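Side-chain contacts in probable ATP-dependent kinase TDA10 (Saccharomyces cerevisiae, PDB 1ODF), which probably transfers a phosphoryl group from ATP to a substrate that has not yet been identified: residues Ser5-Val8 / Leu9-Thr12; Leu16-Tyr19 / Ile20-Phe24. All blocks are in the same frame, centred on the assembly; numbering follows the deposited sequence.

Contact 1: residues Ser5-Val8 / Leu9-Thr12; sequences SKTV and LDYT
Thr-7 and Asp-10 grip each other in a capping box at the start of helix 8-24, a worked example of side chains standing in for the helical partners that the first turn lacks. Thr-7 is the N-cap: its OG1 sits between the backbone N and the carbonyl carbon (chi1 60°) and takes a long but fairly straight bond from Asp-10 N, at 3.3 Å. The return bond runs from Thr-7 N to Asp-10 OD1, at 2.9 Å. It reaches that oxygen from above the carboxylate, 52° out of its plane. A water whose oxygen lies 2.5 Å from Thr-7 OG1 also donates a weak bond to Asp-10 OD2, a slack bridge between the two side-chain ends.

Lys-6 touches both Asp-10 and Tyr-11. Its CB lies 3.6 Å from Asp-10 OD1, while the chain, bent at its third torsion, crosses Tyr-11 at about a right angle and sets CE over one face of the ring. The ammonium group goes on to a salt bridge with Glu-14, one turn beyond Asp-10. On the inner side, Val-8 and Thr-12 face helix 44-59 and strands 204-211 and 269-275 of the kinase core. Here Val-8 O receives both donors of Thr-12: Thr-12 N at 2.8 Å and, from 43° above the carbonyl plane, Thr-12 OG1 at 2.7 Å.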
ATOM      1  N   SER A   5      24.314 -13.329   1.412  1.00 63.94           N
ATOM      2  CA  SER A   5      23.869 -12.042   0.795  1.00 64.99           C
ATOM      3  C   SER A   5      22.711 -11.418   1.572  1.00 62.74           C
ATOM      4  O   SER A   5      21.887 -12.126   2.151  1.00 63.57           O
ATOM      5  CB  SER A   5      23.444 -12.273  -0.659  1.00 66.20           C
ATOM      6  OG  SER A   5      24.545 -12.696  -1.449  1.00 68.95           O
ATOM      7  N   LYS A   6      22.649 -10.090   1.578  1.00 60.03           N
ATOM      8  CA  LYS A   6      21.593  -9.377   2.294  1.00 56.16           C
ATOM      9  C   LYS A   6      20.267  -9.348   1.535  1.00 52.18           C
ATOM     10  O   LYS A   6      20.213  -9.055   0.337  1.00 50.51           O
ATOM     11  CB  LYS A   6      22.055  -7.951   2.625  1.00 57.17           C
ATOM     12  CG  LYS A   6      23.235  -7.935   3.590  1.00 59.86           C
ATOM     13  CD  LYS A   6      23.980  -6.606   3.631  1.00 60.54           C
ATOM     14  CE  LYS A   6      23.297  -5.592   4.518  1.00 62.72           C
ATOM     15  NZ  LYS A   6      24.222  -4.463   4.816  1.00 63.37           N
ATOM     16  N   THR A   7      19.199  -9.670   2.254  1.00 48.11           N
ATOM     17  CA  THR A   7      17.848  -9.691   1.702  1.00 46.20           C
ATOM     18  C   THR A   7      17.188  -8.326   1.875  1.00 42.82           C
ATOM     19  O   THR A   7      17.747  -7.433   2.510  1.00 40.40           O
ATOM     20  CB  THR A   7      16.973 -10.719   2.436  1.00 45.85           C
ATOM     21  OG1 THR A   7      16.904 -10.360   3.823  1.00 47.90           O
ATOM     22  CG2 THR A   7      17.564 -12.120   2.312  1.00 42.21           C
ATOM     23  N   VAL A   8      15.995  -8.175   1.315  1.00 41.83           N
ATOM     24  CA  VAL A   8      15.266  -6.921   1.437  1.00 41.23           C
ATOM     25  C   VAL A   8      15.083  -6.617   2.919  1.00 40.10           C
ATOM     26  O   VAL A   8      15.169  -5.466   3.340  1.00 40.00           O
ATOM     27  CB  VAL A   8      13.881  -7.006   0.765  1.00 41.19           C
ATOM     28  CG1 VAL A   8      14.035  -7.262  -0.718  1.00 38.12           C
ATOM     29  CG2 VAL A   8      13.069  -8.107   1.396  1.00 43.50           C
ATOM     30  N   LEU A   9      14.853  -7.666   3.704  1.00 39.30           N
ATOM     31  CA  LEU A   9      14.662  -7.546   5.145  1.00 38.33           C
ATOM     32  C   LEU A   9      15.913  -6.955   5.804  1.00 40.09           C
ATOM     33  O   LEU A   9      15.827  -6.057   6.645  1.00 37.76           O
ATOM     34  CB  LEU A   9      14.395  -8.922   5.749  1.00 37.16           C
ATOM     35  CG  LEU A   9      13.342  -9.081   6.852  1.00 39.43           C
ATOM     36  CD1 LEU A   9      13.730 -10.301   7.688  1.00 40.52           C
ATOM     37  CD2 LEU A   9      13.247  -7.857   7.743  1.00 36.82           C
ATOM     38  N   ASP A  10      17.071  -7.489   5.425  1.00 40.40           N
ATOM     39  CA  ASP A  10      18.344  -7.036   5.957  1.00 40.63           C
ATOM     40  C   ASP A  10      18.512  -5.534   5.743  1.00 39.92           C
ATOM     41  O   ASP A  10      18.869  -4.798   6.665  1.00 37.63           O
ATOM     42  CB  ASP A  10      19.485  -7.782   5.263  1.00 44.03           C
ATOM     43  CG  ASP A  10      19.546  -9.253   5.649  1.00 47.03           C
ATOM     44  OD1 ASP A  10      20.239 -10.012   4.940  1.00 48.97           O
ATOM     45  OD2 ASP A  10      18.918  -9.651   6.659  1.00 49.78           O
ATOM     46  N   TYR A  11      18.249  -5.085   4.521  1.00 37.57           N
ATOM     47  CA  TYR A  11      18.378  -3.677   4.205  1.00 37.70           C
ATOM     48  C   TYR A  11      17.338  -2.844   4.936  1.00 35.93           C
ATOM     49  O   TYR A  11      17.641  -1.768   5.452  1.00 33.34           O
ATOM     50  CB  TYR A  11      18.243  -3.454   2.702  1.00 40.21           C
ATOM     51  CG  TYR A  11      19.457  -3.889   1.921  1.00 44.86           C
ATOM     52  CD1 TYR A  11      19.420  -5.016   1.100  1.00 45.80           C
ATOM     53  CD2 TYR A  11      20.651  -3.174   2.008  1.00 46.87           C
ATOM     54  CE1 TYR A  11      20.538  -5.418   0.382  1.00 47.30           C
ATOM     55  CE2 TYR A  11      21.776  -3.566   1.297  1.00 48.10           C
ATOM     56  CZ  TYR A  11      21.713  -4.688   0.486  1.00 49.64           C
ATOM     57  OH  TYR A  11      22.830  -5.075  -0.222  1.00 52.95           O
ATOM     58  N   THR A  12      16.112  -3.348   4.980  1.00 34.36           N
ATOM     59  CA  THR A  12      15.034  -2.628   5.635  1.00 35.87           C
ATOM     60  C   THR A  12      15.282  -2.417   7.136  1.00 35.75           C
ATOM     61  O   THR A  12      15.090  -1.311   7.642  1.00 35.36           O
ATOM     62  CB  THR A  12      13.693  -3.348   5.415  1.00 35.38           C
ATOM     63  OG1 THR A  12      13.432  -3.445   4.005  1.00 36.16           O
ATOM     64  CG2 THR A  12      12.564  -2.576   6.078  1.00 34.84           C
TER
HETATM   65  O   HOH W   1      16.500 -11.837   5.815  1.00 43.86           O

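Contact 2: residues Leu16-Tyr19 / Ile20-Phe24; sequences LDKY and IPEWF
The Tyr-19 ring and the Glu-22 carboxylate are flat groups one turn apart that meet obliquely, with CD2 of Tyr-19 4.2 Å from OE1 of Glu-22. The phenol ring also meets that of Phe-15, their planes at about 40°, and the Tyr-19 side chain touches Leu-205 and Cys-288 as well. The buried Trp-23 indole leads away from residues 16-19 to Leu-32 and Ile-268.

The carboxylate's other oxygen carries the charge pairing. Lys-18, with CG anti to the backbone N (chi1 162°), is extended through chi3 and bends only at its last torsion, which brings NZ to 2.7 Å from Glu-22 OE2, on the syn lone pair. This i to i+4 salt bridge joins residues either side of Pro-21 in sequence, where helix 8-24 is kinked. Pro-21 has no N-H for Asp-17 O, and its ring fills the place instead, CG standing 3.2 Å from that oxygen. The next bond, Glu-22 N to Lys-18 O, is weak at 3.5 Å, and the salt bridge joins the same two residues. An alanine in place of Glu-22 would probably leave the Lys-18 ammonium without its mate and the long lysine chain free to swing.

Before the kink, Ile-20 N bonds to Leu-16 O in the usual helical way; past it bonding resumes, though bent, with Trp-23 N meeting Tyr-19 O at an N-H...O angle of 138°. On the buried side, Ile-20 places CD1 4.0 Å from CB of Leu-16.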
ATOM      1  N   LEU A  16      15.801   1.067   9.091  1.00 35.96           N
ATOM      2  CA  LEU A  16      14.927   1.463  10.191  1.00 38.97           C
ATOM      3  C   LEU A  16      15.587   1.527  11.559  1.00 39.78           C
ATOM      4  O   LEU A  16      15.221   2.378  12.377  1.00 40.11           O
ATOM      5  CB  LEU A  16      13.696   0.551  10.250  1.00 37.40           C
ATOM      6  CG  LEU A  16      12.711   0.725   9.084  1.00 38.85           C
ATOM      7  CD1 LEU A  16      11.523  -0.221   9.250  1.00 35.51           C
ATOM      8  CD2 LEU A  16      12.244   2.180   9.019  1.00 34.52           C
ATOM      9  N   ASP A  17      16.557   0.648  11.808  1.00 40.12           N
ATOM     10  CA  ASP A  17      17.251   0.630  13.096  1.00 41.88           C
ATOM     11  C   ASP A  17      18.115   1.870  13.286  1.00 41.71           C
ATOM     12  O   ASP A  17      18.577   2.156  14.392  1.00 41.58           O
ATOM     13  CB  ASP A  17      18.111  -0.631  13.236  1.00 44.13           C
ATOM     14  CG  ASP A  17      17.307  -1.846  13.675  1.00 46.33           C
ATOM     15  OD1 ASP A  17      16.079  -1.716  13.892  1.00 48.13           O
ATOM     16  OD2 ASP A  17      17.910  -2.935  13.804  1.00 47.38           O
ATOM     17  N   LYS A  18      18.342   2.600  12.201  1.00 41.77           N
ATOM     18  CA  LYS A  18      19.114   3.830  12.280  1.00 39.86           C
ATOM     19  C   LYS A  18      18.156   5.010  12.406  1.00 38.59           C
ATOM     20  O   LYS A  18      18.286   5.844  13.310  1.00 37.87           O
ATOM     21  CB  LYS A  18      19.979   4.028  11.026  1.00 39.25           C
ATOM     22  CG  LYS A  18      20.454   5.476  10.854  1.00 40.34           C
ATOM     23  CD  LYS A  18      21.332   5.677   9.623  1.00 42.39           C
ATOM     24  CE  LYS A  18      21.615   7.167   9.366  1.00 44.16           C
ATOM     25  NZ  LYS A  18      22.299   7.856  10.506  1.00 46.09           N
ATOM     26  N   TYR A  19      17.178   5.059  11.509  1.00 35.00           N
ATOM     27  CA  TYR A  19      16.248   6.176  11.496  1.00 34.80           C
ATOM     28  C   TYR A  19      15.178   6.274  12.576  1.00 33.99           C
ATOM     29  O   TYR A  19      14.852   7.380  13.005  1.00 32.30           O
ATOM     30  CB  TYR A  19      15.610   6.302  10.112  1.00 34.33           C
ATOM     31  CG  TYR A  19      16.575   6.846   9.079  1.00 35.69           C
ATOM     32  CD1 TYR A  19      17.402   5.996   8.343  1.00 36.56           C
ATOM     33  CD2 TYR A  19      16.703   8.223   8.881  1.00 35.08           C
ATOM     34  CE1 TYR A  19      18.342   6.508   7.432  1.00 36.55           C
ATOM     35  CE2 TYR A  19      17.630   8.742   7.983  1.00 36.71           C
ATOM     36  CZ  TYR A  19      18.446   7.882   7.261  1.00 36.14           C
ATOM     37  OH  TYR A  19      19.351   8.407   6.375  1.00 34.70           O
ATOM     38  N   ILE A  20      14.634   5.146  13.019  1.00 33.50           N
ATOM     39  CA  ILE A  20      13.606   5.199  14.048  1.00 33.25           C
ATOM     40  C   ILE A  20      14.171   5.774  15.348  1.00 34.01           C
ATOM     41  O   ILE A  20      13.575   6.682  15.937  1.00 34.55           O
ATOM     42  CB  ILE A  20      12.957   3.817  14.265  1.00 30.78           C
ATOM     43  CG1 ILE A  20      12.020   3.525  13.077  1.00 28.48           C
ATOM     44  CG2 ILE A  20      12.176   3.794  15.582  1.00 31.05           C
ATOM     45  CD1 ILE A  20      11.367   2.148  13.085  1.00 28.16           C
ATOM     46  N   PRO A  21      15.333   5.273  15.802  1.00 33.16           N
ATOM     47  CA  PRO A  21      15.916   5.806  17.036  1.00 33.48           C
ATOM     48  C   PRO A  21      16.192   7.310  16.895  1.00 34.01           C
ATOM     49  O   PRO A  21      16.009   8.078  17.843  1.00 32.44           O
ATOM     50  CB  PRO A  21      17.191   4.985  17.192  1.00 33.36           C
ATOM     51  CG  PRO A  21      16.781   3.645  16.604  1.00 34.52           C
ATOM     52  CD  PRO A  21      16.078   4.085  15.344  1.00 34.33           C
ATOM     53  N   GLU A  22      16.625   7.721  15.705  1.00 32.71           N
ATOM     54  CA  GLU A  22      16.896   9.126  15.440  1.00 33.88           C
ATOM     55  C   GLU A  22      15.610   9.957  15.498  1.00 33.81           C
ATOM     56  O   GLU A  22      15.635  11.137  15.858  1.00 34.53           O
ATOM     57  CB  GLU A  22      17.598   9.287  14.087  1.00 34.62           C
ATOM     58  CG  GLU A  22      19.108   9.022  14.166  1.00 34.83           C
ATOM     59  CD  GLU A  22      19.812   9.068  12.813  1.00 38.77           C
ATOM     60  OE1 GLU A  22      19.301   9.732  11.881  1.00 38.94           O
ATOM     61  OE2 GLU A  22      20.895   8.447  12.684  1.00 40.45           O
ATOM     62  N   TRP A  23      14.485   9.348  15.141  1.00 32.61           N
ATOM     63  CA  TRP A  23      13.217  10.052  15.217  1.00 32.25           C
ATOM     64  C   TRP A  23      12.823  10.217  16.697  1.00 33.55           C
ATOM     65  O   TRP A  23      12.361  11.279  17.110  1.00 31.59           O
ATOM     66  CB  TRP A  23      12.131   9.274  14.475  1.00 32.55           C
ATOM     67  CG  TRP A  23      10.729   9.653  14.896  1.00 29.97           C
ATOM     68  CD1 TRP A  23       9.895   8.939  15.713  1.00 29.98           C
ATOM     69  CD2 TRP A  23      10.006  10.825  14.506  1.00 29.61           C
ATOM     70  NE1 TRP A  23       8.687   9.592  15.853  1.00 30.16           N
ATOM     71  CE2 TRP A  23       8.727  10.752  15.123  1.00 30.82           C
ATOM     72  CE3 TRP A  23      10.310  11.933  13.696  1.00 26.08           C
ATOM     73  CZ2 TRP A  23       7.751  11.746  14.949  1.00 27.04           C
ATOM     74  CZ3 TRP A  23       9.346  12.921  13.524  1.00 26.79           C
ATOM     75  CH2 TRP A  23       8.075  12.818  14.151  1.00 29.06           C
ATOM     76  N   PHE A  24      13.013   9.163  17.492  1.00 33.83           N
ATOM     77  CA  PHE A  24      12.679   9.214  18.914  1.00 35.12           C
ATOM     78  C   PHE A  24      13.583  10.200  19.673  1.00 36.21           C
ATOM     79  O   PHE A  24      13.165  10.814  20.652  1.00 33.30           O
ATOM     80  CB  PHE A  24      12.772   7.811  19.519  1.00 34.04           C
ATOM     81  CG  PHE A  24      11.632   6.907  19.123  1.00 34.85           C
ATOM     82  CD1 PHE A  24      11.831   5.542  18.946  1.00 33.53           C
ATOM     83  CD2 PHE A  24      10.351   7.424  18.934  1.00 32.48           C
ATOM     84  CE1 PHE A  24      10.767   4.698  18.583  1.00 33.79           C
ATOM     85  CE2 PHE A  24       9.279   6.588  18.572  1.00 34.29           C
ATOM     86  CZ  PHE A  24       9.488   5.226  18.397  1.00 32.71           C
TER

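From the N terminus, the chain enters as a loop and becomes helix 8-24 at contact 1. Contact 2 follows on the same helix, their centres about 17 Å apart. The two stand in series, neither nested nor crossing, and neither closes a long loop: the first caps the helix start, the second spans a turn near its end. Both ends lie against helix 44-59, which begins within the predicted ATP-binding P-loop, and against strand 204-211 of the mixed sheet. Contact 1 also reaches strands 269-275 and 281-287, whereas contact 2 reaches strand 32-37, which leads into the P-loop. One helix thus ties the chain's beginning to several parts of the core.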